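Local coordinates for ribosomal RNA processing protein 6 (Trypanosoma brucei brucei, PDB 4NLC), which probably degrades and trims RNA from its 3' end as a 3'-5' exoribonuclease of the nuclear exosome, through the catalytic core described here, at residues P137-P142 with K146-A151; Q278-S283 with M317-V322; F299-M304 with V345-N350. The protein carries 1 engineered substitution. One frame throughout, in Å; residues are numbered along the deposited sequence.

Contact 1. Residues P137-P142 with K146-A151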
loop_
_atom_site.group_PDB
_atom_site.type_symbol
_atom_site.label_atom_id
_atom_site.label_comp_id
_atom_site.label_asym_id
_atom_site.label_seq_id
_atom_site.Cartn_x
_atom_site.Cartn_y
_atom_site.Cartn_z
ATOM N N PRO A 137 8.059 -3.056 18.223
ATOM C CA PRO A 137 9.339 -3.646 18.696
ATOM C C PRO A 137 10.001 -4.555 17.636
ATOM O O PRO A 137 11.217 -4.570 17.531
ATOM C CB PRO A 137 8.916 -4.446 19.933
ATOM C CG PRO A 137 7.640 -3.820 20.383
ATOM C CD PRO A 137 6.943 -3.471 19.105
ATOM N N VAL A 138 9.205 -5.263 16.826
ATOM C CA VAL A 138 9.721 -6.133 15.765
ATOM C C VAL A 138 10.241 -5.288 14.605
ATOM O O VAL A 138 11.394 -5.465 14.209
ATOM C CB VAL A 138 8.702 -7.226 15.299
ATOM C CG1 VAL A 138 9.263 -8.061 14.139
ATOM C CG2 VAL A 138 8.321 -8.140 16.454
ATOM N N PHE A 139 9.406 -4.369 14.062
ATOM C CA PHE A 139 9.831 -3.555 12.928
ATOM C C PHE A 139 11.022 -2.627 13.226
ATOM O O PHE A 139 11.814 -2.379 12.321
ATOM C CB PHE A 139 8.662 -2.775 12.310
ATOM C CG PHE A 139 7.682 -3.628 11.542
ATOM C CD1 PHE A 139 8.014 -4.153 10.299
ATOM C CD2 PHE A 139 6.421 -3.895 12.052
ATOM C CE1 PHE A 139 7.103 -4.959 9.589
ATOM C CE2 PHE A 139 5.512 -4.697 11.337
ATOM C CZ PHE A 139 5.857 -5.207 10.101
ATOM N N LEU A 140 11.151 -2.143 14.475
ATOM C CA LEU A 140 12.224 -1.254 14.943
ATOM C C LEU A 140 13.474 -1.986 15.399
ATOM O O LEU A 140 14.504 -1.339 15.564
ATOM C CB LEU A 140 11.734 -0.306 16.069
ATOM C CG LEU A 140 10.650 0.740 15.695
ATOM C CD1 LEU A 140 10.282 1.607 16.920
ATOM C CD2 LEU A 140 11.107 1.636 14.553
ATOM N N GLN A 141 13.392 -3.318 15.626
ATOM C CA GLN A 141 14.497 -4.144 16.124
ATOM C C GLN A 141 15.596 -4.260 15.073
ATOM O O GLN A 141 15.387 -4.927 14.064
ATOM C CB GLN A 141 13.963 -5.515 16.602
ATOM C CG GLN A 141 14.945 -6.516 17.246
ATOM C CD GLN A 141 15.960 -5.995 18.211
ATOM O OE1 GLN A 141 15.686 -5.747 19.384
ATOM N NE2 GLN A 141 17.184 -5.954 17.768
ATOM N N PRO A 142 16.779 -3.627 15.299
ATOM C CA PRO A 142 17.856 -3.714 14.311
ATOM C C PRO A 142 18.447 -5.107 14.095
ATOM O O PRO A 142 19.055 -5.344 13.061
ATOM C CB PRO A 142 18.910 -2.737 14.853
ATOM C CG PRO A 142 18.654 -2.657 16.293
ATOM C CD PRO A 142 17.187 -2.824 16.474
ATOM N N LYS A 146 13.942 -7.522 8.213
ATOM C CA LYS A 146 12.588 -7.631 7.650
ATOM C C LYS A 146 12.751 -7.682 6.142
ATOM O O LYS A 146 13.152 -6.700 5.520
ATOM C CB LYS A 146 11.698 -6.440 8.034
ATOM C CG LYS A 146 11.007 -6.513 9.423
ATOM C CD LYS A 146 11.951 -6.471 10.625
ATOM C CE LYS A 146 12.690 -5.150 10.741
ATOM N NZ LYS A 146 13.428 -5.015 12.029
ATOM N N VAL A 147 12.496 -8.843 5.573
ATOM C CA VAL A 147 12.585 -9.106 4.143
ATOM C C VAL A 147 11.215 -8.823 3.469
ATOM O O VAL A 147 10.198 -9.444 3.801
ATOM C CB VAL A 147 13.051 -10.567 3.860
ATOM C CG1 VAL A 147 13.273 -10.808 2.358
ATOM C CG2 VAL A 147 14.299 -10.925 4.652
ATOM N N PHE A 148 11.205 -7.923 2.502
ATOM C CA PHE A 148 10.014 -7.654 1.697
ATOM C C PHE A 148 10.417 -7.828 0.243
ATOM O O PHE A 148 11.588 -7.656 -0.083
ATOM C CB PHE A 148 9.570 -6.198 1.893
ATOM C CG PHE A 148 8.806 -5.841 3.141
ATOM C CD1 PHE A 148 9.463 -5.697 4.363
ATOM C CD2 PHE A 148 7.448 -5.553 3.082
ATOM C CE1 PHE A 148 8.769 -5.256 5.512
ATOM C CE2 PHE A 148 6.756 -5.114 4.222
ATOM C CZ PHE A 148 7.429 -4.949 5.424
ATOM N N HIS A 149 9.461 -8.066 -0.643
ATOM C CA HIS A 149 9.763 -8.140 -2.076
ATOM C C HIS A 149 9.074 -6.964 -2.800
ATOM O O HIS A 149 7.872 -7.007 -3.013
ATOM C CB HIS A 149 9.340 -9.489 -2.682
ATOM C CG HIS A 149 9.889 -9.680 -4.060
ATOM N ND1 HIS A 149 11.037 -10.408 -4.280
ATOM C CD2 HIS A 149 9.474 -9.156 -5.235
ATOM C CE1 HIS A 149 11.268 -10.327 -5.577
ATOM N NE2 HIS A 149 10.357 -9.582 -6.189
ATOM N N GLY A 150 9.840 -5.933 -3.156
ATOM C CA GLY A 150 9.297 -4.758 -3.822
ATOM C C GLY A 150 8.442 -3.984 -2.849
ATOM O O GLY A 150 7.203 -3.997 -2.953
ATOM N N ALA A 151 9.124 -3.349 -1.873
ATOM C CA ALA A 151 8.539 -2.676 -0.708
ATOM C C ALA A 151 8.153 -1.188 -0.859
ATOM O O ALA A 151 7.754 -0.596 0.136
ATOM C CB ALA A 151 9.499 -2.825 0.466
#
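In the 3'-5' exonuclease domain, which has the RNase H-like fold, the C-terminal turn of helix 136-140 is tied to the neighbouring strand 145-148 of the central sheet by the side chain of Lys-146, whose ammonium group meets the carbonyl oxygens of Val-138 and Phe-139. The helix leads into the strand through a short connection, and the two segments come closest at Phe-139 and Lys-146, 7.2 Å between CA atoms. NZ of Lys-146 donates to Val-138 O at 3.0 Å, lying in the carbonyl plane with a C=O...N angle of 147°, and makes a weak bond to Phe-139 O at 3.1 Å. Val-138 O also accepts the backbone N-H of Gln-141, so one oxygen serves the last helical turn and the lysine together. Further bonds from NZ to the carbonyl oxygens of Ile-144 and Val-167 surround this buried amine with main-chain acceptors, whose partial negative charges would probably stabilise its positive charge. The lysine chain reaches them by bending twice, at chi2 (66°) and chi3 (65°), and this brings CE and NZ up to the carbonyl oxygens at the helix end. On its way CG passes the ring of Phe-139 obliquely, 3.9 Å from CD1. Apolar packing continues along the strand, where Ile-93 and Val-95 of the adjacent strand 92-100 border Lys-146 and Phe-148 respectively. The side chains of Phe-139 and Phe-148 cross at about a right angle, and CE1 of Phe-139 lies near the plane of the Phe-148 ring, at its edge, 4.2 Å from CZ.

Contact 2. Residues Q278-S283 with M317-V322. Engineered in segment 317-322: Ser-321 (natural residue Cys).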
loop_
_atom_site.group_PDB
_atom_site.type_symbol
_atom_site.label_atom_id
_atom_site.label_comp_id
_atom_site.label_asym_id
_atom_site.label_seq_id
_atom_site.Cartn_x
_atom_site.Cartn_y
_atom_site.Cartn_z
ATOM N N GLN A 278 -3.172 15.929 -15.870
ATOM C CA GLN A 278 -2.399 14.696 -15.710
ATOM C C GLN A 278 -3.269 13.452 -15.881
ATOM O O GLN A 278 -2.787 12.426 -16.354
ATOM C CB GLN A 278 -1.710 14.673 -14.339
ATOM C CG GLN A 278 -0.527 15.640 -14.229
ATOM C CD GLN A 278 -0.049 15.885 -12.812
ATOM O OE1 GLN A 278 -0.778 15.720 -11.828
ATOM N NE2 GLN A 278 1.179 16.361 -12.687
ATOM N N ALA A 279 -4.553 13.553 -15.507
ATOM C CA ALA A 279 -5.511 12.454 -15.570
ATOM C C ALA A 279 -6.302 12.416 -16.873
ATOM O O ALA A 279 -6.679 11.326 -17.318
ATOM C CB ALA A 279 -6.457 12.534 -14.386
ATOM N N LEU A 280 -6.571 13.588 -17.478
ATOM C CA LEU A 280 -7.347 13.642 -18.717
ATOM C C LEU A 280 -6.476 13.662 -19.974
ATOM O O LEU A 280 -6.986 13.358 -21.050
ATOM C CB LEU A 280 -8.378 14.798 -18.711
ATOM C CG LEU A 280 -9.496 14.707 -17.645
ATOM C CD1 LEU A 280 -10.207 16.030 -17.475
ATOM C CD2 LEU A 280 -10.497 13.604 -17.956
ATOM N N GLY A 281 -5.182 13.973 -19.816
ATOM C CA GLY A 281 -4.175 14.022 -20.880
ATOM C C GLY A 281 -4.654 14.450 -22.259
ATOM O O GLY A 281 -5.275 15.510 -22.409
ATOM N N ARG A 282 -4.412 13.579 -23.260
ATOM C CA ARG A 282 -4.757 13.771 -24.675
ATOM C C ARG A 282 -6.250 13.952 -24.938
ATOM O O ARG A 282 -6.614 14.639 -25.897
ATOM C CB ARG A 282 -4.177 12.645 -25.555
ATOM C CG ARG A 282 -4.695 11.220 -25.295
ATOM C CD ARG A 282 -3.849 10.161 -25.994
ATOM N NE ARG A 282 -3.995 10.189 -27.455
ATOM C CZ ARG A 282 -3.166 9.589 -28.307
ATOM N NH1 ARG A 282 -2.113 8.915 -27.859
ATOM N NH2 ARG A 282 -3.372 9.675 -29.614
ATOM N N SER A 283 -7.105 13.375 -24.067
ATOM C CA SER A 283 -8.571 13.463 -24.141
ATOM C C SER A 283 -9.123 14.899 -24.004
ATOM O O SER A 283 -10.320 15.094 -24.194
ATOM C CB SER A 283 -9.217 12.523 -23.126
ATOM O OG SER A 283 -9.111 11.172 -23.547
ATOM N N MET A 317 -16.904 8.782 -9.831
ATOM C CA MET A 317 -17.238 8.947 -11.239
ATOM C C MET A 317 -16.065 8.432 -12.076
ATOM O O MET A 317 -14.922 8.795 -11.806
ATOM C CB MET A 317 -17.366 10.479 -11.439
ATOM C CG MET A 317 -18.092 10.949 -12.643
ATOM S SD MET A 317 -17.766 12.729 -12.908
ATOM C CE MET A 317 -18.501 13.430 -11.457
ATOM N N HIS A 318 -16.333 7.646 -13.122
ATOM C CA HIS A 318 -15.269 7.190 -14.023
ATOM C C HIS A 318 -14.655 8.406 -14.752
ATOM O O HIS A 318 -15.337 9.397 -14.975
ATOM C CB HIS A 318 -15.803 6.158 -15.028
ATOM C CG HIS A 318 -14.726 5.465 -15.807
ATOM N ND1 HIS A 318 -14.161 6.042 -16.936
ATOM C CD2 HIS A 318 -14.131 4.269 -15.585
ATOM C CE1 HIS A 318 -13.263 5.177 -17.375
ATOM N NE2 HIS A 318 -13.209 4.090 -16.597
ATOM N N ILE A 319 -13.369 8.347 -15.068
ATOM C CA ILE A 319 -12.638 9.424 -15.743
ATOM C C ILE A 319 -13.322 9.868 -17.075
ATOM O O ILE A 319 -13.345 11.065 -17.370
ATOM C CB ILE A 319 -11.132 9.028 -15.916
ATOM C CG1 ILE A 319 -10.234 10.233 -16.261
ATOM C CG2 ILE A 319 -10.934 7.885 -16.909
ATOM C CD1 ILE A 319 -9.913 11.143 -15.113
ATOM N N SER A 320 -13.897 8.907 -17.842
ATOM C CA SER A 320 -14.584 9.151 -19.112
ATOM C C SER A 320 -15.835 9.956 -18.888
ATOM O O SER A 320 -16.177 10.760 -19.741
ATOM C CB SER A 320 -14.910 7.838 -19.821
ATOM O OG SER A 320 -15.736 6.993 -19.037
ATOM N N SER A 321 -16.501 9.771 -17.722
ATOM C CA SER A 321 -17.701 10.515 -17.312
ATOM C C SER A 321 -17.409 11.993 -17.126
ATOM O O SER A 321 -18.265 12.816 -17.424
ATOM C CB SER A 321 -18.318 9.925 -16.051
ATOM O OG SER A 321 -18.919 8.670 -16.325
ATOM N N VAL A 322 -16.189 12.328 -16.655
ATOM C CA VAL A 322 -15.708 13.697 -16.483
ATOM C C VAL A 322 -15.646 14.325 -17.880
ATOM O O VAL A 322 -16.186 15.419 -18.096
ATOM C CB VAL A 322 -14.329 13.725 -15.775
ATOM C CG1 VAL A 322 -13.719 15.124 -15.805
ATOM C CG2 VAL A 322 -14.439 13.219 -14.343
#
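The end of helix 275-280 lies against the first turn of helix 319-328, with Leu-280 and Ile-319 closest in backbone at 7.4 Å between CA atoms, so that helix 275-280 packs onto a helix of the HRDC domain. No hydrogen bond joins the segments; the contact consists of aliphatic side chains. Ile-319 meets two neighbours on the facing helix. Its CG1 branch runs anti to the backbone N (chi1 -164°), and the chain then turns at chi2 to bring CD1 to both Ala-279 and Leu-280. CD1 meets the methyl CB of Ala-279 at 3.8 Å, while CG1 lies 3.8 Å from CD2 of Leu-280. The side chains of Leu-280 and Ile-319 run past each other in opposite directions, each covering part of the other's flank. The second methyl of the leucine, CD1, touches CG1 of Val-322 at 4.0 Å, one turn further along the helix. Leu-280 thereby spreads its two branches over Ile-319 and Val-322, and Leu-323 from the same helix adds to its surroundings. Phe-299 of helix 289-309 packs against both Ala-279 and Ile-319, extending the apolar cluster. Beyond Leu-280 the chain leaves the helix at Gly-281, whose phi is positive. Engineered Ser-321 bonds through OG to the carbonyl of Cys-339; the natural cysteine at this position has been seen in a disulfide with Cys-340, which is absent here. The start of helix 319-328 is organised by His-318 at the N-cap position. The capping bond runs from Ser-320 N to His-318 ND1 at 3.0 Å, nearly straight at 168°, with the donor 18° out of the imidazole plane.

Contact 3. Residues F299-M304 with V345-N350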
loop_
_atom_site.group_PDB
_atom_site.type_symbol
_atom_site.label_atom_id
_atom_site.label_comp_id
_atom_site.label_asym_id
_atom_site.label_seq_id
_atom_site.Cartn_x
_atom_site.Cartn_y
_atom_site.Cartn_z
ATOM N N PHE A 299 -13.596 17.709 -12.531
ATOM C CA PHE A 299 -12.482 16.961 -11.979
ATOM C C PHE A 299 -12.155 17.417 -10.556
ATOM O O PHE A 299 -11.906 16.579 -9.694
ATOM C CB PHE A 299 -11.246 17.013 -12.906
ATOM C CG PHE A 299 -10.186 16.011 -12.492
ATOM C CD1 PHE A 299 -9.258 16.321 -11.496
ATOM C CD2 PHE A 299 -10.166 14.733 -13.035
ATOM C CE1 PHE A 299 -8.312 15.374 -11.076
ATOM C CE2 PHE A 299 -9.203 13.801 -12.633
ATOM C CZ PHE A 299 -8.289 14.123 -11.651
ATOM N N ASN A 300 -12.166 18.730 -10.307
ATOM C CA ASN A 300 -11.877 19.265 -8.970
ATOM C C ASN A 300 -12.988 18.966 -8.004
ATOM O O ASN A 300 -12.701 18.650 -6.854
ATOM C CB ASN A 300 -11.511 20.744 -9.011
ATOM C CG ASN A 300 -10.149 20.933 -9.606
ATOM O OD1 ASN A 300 -9.425 19.965 -9.862
ATOM N ND2 ASN A 300 -9.761 22.165 -9.836
ATOM N N TRP A 301 -14.250 18.985 -8.490
ATOM C CA TRP A 301 -15.401 18.595 -7.688
ATOM C C TRP A 301 -15.288 17.082 -7.341
ATOM O O TRP A 301 -15.561 16.685 -6.200
ATOM C CB TRP A 301 -16.720 18.862 -8.432
ATOM C CG TRP A 301 -17.890 18.384 -7.635
ATOM C CD1 TRP A 301 -18.514 19.057 -6.629
ATOM C CD2 TRP A 301 -18.427 17.049 -7.618
ATOM N NE1 TRP A 301 -19.425 18.238 -6.006
ATOM C CE2 TRP A 301 -19.400 17.004 -6.599
ATOM C CE3 TRP A 301 -18.195 15.892 -8.384
ATOM C CZ2 TRP A 301 -20.166 15.859 -6.344
ATOM C CZ3 TRP A 301 -18.941 14.751 -8.121
ATOM C CH2 TRP A 301 -19.921 14.744 -7.118
ATOM N N ARG A 302 -14.919 16.252 -8.333
ATOM C CA ARG A 302 -14.812 14.800 -8.180
ATOM C C ARG A 302 -13.814 14.438 -7.102
ATOM O O ARG A 302 -14.072 13.515 -6.330
ATOM C CB ARG A 302 -14.516 14.097 -9.529
ATOM C CG ARG A 302 -14.625 12.580 -9.466
ATOM C CD ARG A 302 -14.177 11.914 -10.751
ATOM N NE ARG A 302 -12.742 12.052 -10.928
ATOM C CZ ARG A 302 -11.945 11.097 -11.378
ATOM N NH1 ARG A 302 -12.440 9.923 -11.734
ATOM N NH2 ARG A 302 -10.646 11.307 -11.471
ATOM N N ASP A 303 -12.712 15.196 -7.006
ATOM C CA ASP A 303 -11.716 14.963 -5.968
ATOM C C ASP A 303 -12.256 15.367 -4.585
ATOM O O ASP A 303 -12.088 14.610 -3.646
ATOM C CB ASP A 303 -10.385 15.641 -6.295
ATOM C CG ASP A 303 -9.297 15.213 -5.326
ATOM O OD1 ASP A 303 -8.708 14.129 -5.530
ATOM O OD2 ASP A 303 -9.062 15.942 -4.350
ATOM N N MET A 304 -12.921 16.523 -4.472
ATOM C CA MET A 304 -13.549 16.985 -3.224
ATOM C C MET A 304 -14.599 15.965 -2.720
ATOM O O MET A 304 -14.519 15.520 -1.579
ATOM C CB MET A 304 -14.176 18.389 -3.395
ATOM C CG MET A 304 -13.139 19.497 -3.485
ATOM S SD MET A 304 -13.753 21.186 -3.842
ATOM C CE MET A 304 -12.978 22.099 -2.480
ATOM N N VAL A 345 -23.660 7.128 -5.505
ATOM C CA VAL A 345 -24.515 7.853 -4.572
ATOM C C VAL A 345 -24.044 9.325 -4.507
ATOM O O VAL A 345 -24.870 10.218 -4.662
ATOM C CB VAL A 345 -24.608 7.135 -3.195
ATOM C CG1 VAL A 345 -25.143 8.053 -2.097
ATOM C CG2 VAL A 345 -25.474 5.884 -3.309
ATOM N N ALA A 346 -22.713 9.555 -4.413
ATOM C CA ALA A 346 -22.074 10.880 -4.399
ATOM C C ALA A 346 -22.585 11.773 -5.551
ATOM O O ALA A 346 -22.983 12.917 -5.306
ATOM C CB ALA A 346 -20.553 10.734 -4.475
ATOM N N VAL A 347 -22.630 11.220 -6.778
ATOM C CA VAL A 347 -23.112 11.910 -7.976
ATOM C C VAL A 347 -24.638 12.142 -7.901
ATOM O O VAL A 347 -25.095 13.265 -8.140
ATOM C CB VAL A 347 -22.691 11.166 -9.273
ATOM C CG1 VAL A 347 -23.528 11.609 -10.473
ATOM C CG2 VAL A 347 -21.204 11.347 -9.551
ATOM N N ARG A 348 -25.413 11.089 -7.563
ATOM C CA ARG A 348 -26.878 11.200 -7.478
ATOM C C ARG A 348 -27.318 12.238 -6.446
ATOM O O ARG A 348 -28.196 13.043 -6.741
ATOM C CB ARG A 348 -27.532 9.834 -7.204
ATOM C CG ARG A 348 -29.053 9.830 -7.432
ATOM C CD ARG A 348 -29.641 8.431 -7.558
ATOM N NE ARG A 348 -29.399 7.841 -8.882
ATOM C CZ ARG A 348 -30.176 8.021 -9.950
ATOM N NH1 ARG A 348 -31.255 8.793 -9.875
ATOM N NH2 ARG A 348 -29.874 7.439 -11.103
ATOM N N THR A 349 -26.671 12.252 -5.262
ATOM C CA THR A 349 -27.022 13.195 -4.197
ATOM C C THR A 349 -26.589 14.626 -4.565
ATOM O O THR A 349 -27.315 15.564 -4.240
ATOM C CB THR A 349 -26.546 12.716 -2.791
ATOM O OG1 THR A 349 -26.752 13.749 -1.837
ATOM C CG2 THR A 349 -25.100 12.346 -2.739
ATOM N N ASN A 350 -25.483 14.787 -5.304
ATOM C CA ASN A 350 -24.980 16.105 -5.713
ATOM C C ASN A 350 -25.149 16.442 -7.200
ATOM O O ASN A 350 -24.433 17.302 -7.709
ATOM C CB ASN A 350 -23.519 16.267 -5.287
ATOM C CG ASN A 350 -23.322 16.130 -3.804
ATOM O OD1 ASN A 350 -22.964 15.064 -3.300
ATOM N ND2 ASN A 350 -23.626 17.181 -3.068
#
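Trp-301 of helix 289-309 pushes the six-membered part of its indole against the end of helix 345-349, meeting CB of Asn-350, just past it, and the flank of Val-347. Its CG is anti to the backbone N (chi1 177°), and chi2 of 83° turns the ring plane steeply across the CA-CB bond, which carries the far carbons CZ2, CH2 and CZ3 outward to the neighbouring helix. CZ2 packs 3.5 Å from CB of Asn-350, an oblique approach in which the ring and amide planes stand 59° apart. At the next corner, CH2, the ring turns its edge to the carbonyl oxygen of Ala-346, 4.0 Å away and in the plane of the indole. This oxygen is already engaged by the helical bond from Asn-350 N. CZ3, on the other side of CH2, lies 4.3 Å from the CG2 methyl of Val-347, again obliquely. Met-317 touches both Trp-301 and Val-347, and Leu-354 of helix 351-359 reaches the same pair. The buried indole, on the long helix 289-309 and covered by the short helices 313-316, 345-349 and 351-359, is part of the hydrophobic core of the all-helical HRDC domain.

From the N terminus, contact 1 comes first and is the most local: only three residues separate its segments, and it closes a helix-to-strand turn in the exonuclease domain. It is complete before contact 2 opens, and its centre lies about 38 Å and 39 Å from those of contacts 2 and 3, across the chain's centre. The two later contacts interlock. The chain passes 278-283, then 299-304, then 317-322 and finally 345-350, so their long, mostly helical loops cross instead of nesting. Their centres are about 14 Å apart, and Met-317 joins them directly, offering its carbonyl to Arg-302. Together they bind helix 275-280 and the HRDC helices into one unit.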